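PDB 5Y15: dual specificity phosphatase 28 from Homo sapiens, which hydrolyses a synthetic aryl phosphate in vitro as an atypical dual-specificity phosphatase, with almost no detectable activity toward phosphotyrosine. Local coordinates for residues V134-A137 with Y138-H142. The protein carries 2 engineered substitutions. Numbering follows the deposited sequence.
Sequences VCTA and YLMRH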
loop_
_atom_site.group_PDB
_atom_site.type_symbol
_atom_site.label_atom_id
_atom_site.label_comp_id
_atom_site.label_asym_id
_atom_site.label_seq_id
_atom_site.Cartn_x
_atom_site.Cartn_y
_atom_site.Cartn_z
ATOM N N VAL A 134 11.193 -7.887 1.414
ATOM C CA VAL A 134 10.346 -7.077 0.529
ATOM C C VAL A 134 11.196 -6.294 -0.475
ATOM O O VAL A 134 10.847 -6.192 -1.661
ATOM C CB VAL A 134 9.438 -6.146 1.354
ATOM C CG1 VAL A 134 8.736 -5.154 0.441
ATOM C CG2 VAL A 134 8.400 -6.961 2.141
ATOM N N CYS A 135 12.320 -5.721 -0.024
ATOM C CA CYS A 135 13.204 -5.028 -0.971
ATOM C C CYS A 135 13.695 -5.977 -2.061
ATOM O O CYS A 135 13.708 -5.635 -3.255
ATOM C CB CYS A 135 14.392 -4.411 -0.231
ATOM S SG CYS A 135 13.937 -2.901 0.605
ATOM N N THR A 136 14.091 -7.185 -1.669
ATOM C CA THR A 136 14.553 -8.159 -2.643
ATOM C C THR A 136 13.469 -8.480 -3.667
ATOM O O THR A 136 13.705 -8.444 -4.893
ATOM C CB THR A 136 14.979 -9.416 -1.901
ATOM O OG1 THR A 136 15.970 -9.057 -0.941
ATOM C CG2 THR A 136 15.536 -10.449 -2.842
ATOM N N ALA A 137 12.268 -8.803 -3.182
ATOM C CA ALA A 137 11.169 -9.118 -4.087
ATOM C C ALA A 137 10.856 -7.941 -5.008
ATOM O O ALA A 137 10.481 -8.130 -6.177
ATOM C CB ALA A 137 9.942 -9.557 -3.279
ATOM N N TYR A 138 10.964 -6.720 -4.496
ATOM C CA TYR A 138 10.685 -5.571 -5.342
ATOM C C TYR A 138 11.697 -5.493 -6.478
ATOM O O TYR A 138 11.331 -5.246 -7.637
ATOM C CB TYR A 138 10.676 -4.270 -4.531
ATOM C CG TYR A 138 10.585 -3.059 -5.435
ATOM C CD1 TYR A 138 9.364 -2.650 -5.955
ATOM C CD2 TYR A 138 11.729 -2.374 -5.832
ATOM C CE1 TYR A 138 9.276 -1.563 -6.804
ATOM C CE2 TYR A 138 11.652 -1.289 -6.708
ATOM C CZ TYR A 138 10.430 -0.897 -7.191
ATOM O OH TYR A 138 10.357 0.179 -8.043
ATOM N N LEU A 139 12.977 -5.709 -6.164
ATOM C CA LEU A 139 13.988 -5.651 -7.211
ATOM C C LEU A 139 13.782 -6.750 -8.245
ATOM O O LEU A 139 14.004 -6.533 -9.443
ATOM C CB LEU A 139 15.380 -5.732 -6.599
ATOM C CG LEU A 139 15.707 -4.532 -5.715
ATOM C CD1 LEU A 139 17.063 -4.756 -5.083
ATOM C CD2 LEU A 139 15.715 -3.265 -6.572
ATOM N N MET A 140 13.337 -7.930 -7.810
ATOM C CA MET A 140 13.090 -8.996 -8.772
ATOM C C MET A 140 11.898 -8.682 -9.664
ATOM O O MET A 140 11.938 -8.932 -10.874
ATOM C CB MET A 140 12.818 -10.312 -8.050
ATOM C CG MET A 140 14.030 -11.125 -7.692
ATOM S SD MET A 140 13.463 -12.593 -6.802
ATOM C CE MET A 140 13.173 -11.867 -5.290
ATOM N N ARG A 141 10.819 -8.171 -9.072
ATOM C CA ARG A 141 9.539 -8.038 -9.763
ATOM C C ARG A 141 9.499 -6.829 -10.698
ATOM O O ARG A 141 8.881 -6.901 -11.768
ATOM C CB ARG A 141 8.412 -7.981 -8.735
ATOM C CG ARG A 141 7.046 -7.611 -9.277
ATOM C CD ARG A 141 6.540 -8.642 -10.292
ATOM N NE ARG A 141 5.198 -8.305 -10.762
ATOM C CZ ARG A 141 4.952 -7.571 -11.846
ATOM N NH1 ARG A 141 5.955 -7.102 -12.579
ATOM N NH2 ARG A 141 3.701 -7.306 -12.199
ATOM N N HIS A 142 10.123 -5.705 -10.320
ATOM C CA HIS A 142 9.992 -4.480 -11.104
ATOM C C HIS A 142 11.301 -3.904 -11.629
ATOM O O HIS A 142 11.266 -2.928 -12.392
ATOM C CB HIS A 142 9.241 -3.407 -10.308
ATOM C CG HIS A 142 7.788 -3.709 -10.143
ATOM N ND1 HIS A 142 7.220 -4.022 -8.926
ATOM C CD2 HIS A 142 6.788 -3.774 -11.053
ATOM C CE1 HIS A 142 5.925 -4.245 -9.089
ATOM N NE2 HIS A 142 5.639 -4.100 -10.373
#
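R141, whose backbone N donates to A137 O (2.9 Å), ends in a guanidinium with H142 NE2 3.7 Å above one face, offset toward the rim; in return, R141 CG lies 3.5 Å above one face of the imidazole. R141 CG is anti to its own N (chi1 170°), and the chain then bends at chi2, leading the charged end away from A137 to where NE forms a salt bridge with E104 of helix 100-115. The Y138 ring likewise swings away from V134–A137, its OH hydrogen-bonded to E111 of the same helix, while Y138 CB stays 3.5 Å from V134 O. The same i+4 to i backbone bonding is made by Y138 N to V134 O, L139 N to C135 O and M140 N to T136 O. Along one side of the helix, T136 and M140 lie side by side: M140 bends at chi3 (-78°), bringing CE to 3.7 Å from T136 CG2 and 3.6 Å from A137 CA. T136 OG1 hydrogen-bonds back to A132 O. Side chains of helices 100-115, 147-157 and 165-179 pack against this largely buried end of helix 130-142. This bonding pattern defines an alpha-helix, here the one that follows the phosphate-binding P-loop in the protein tyrosine phosphatase fold, a loop starting at the engineered S124.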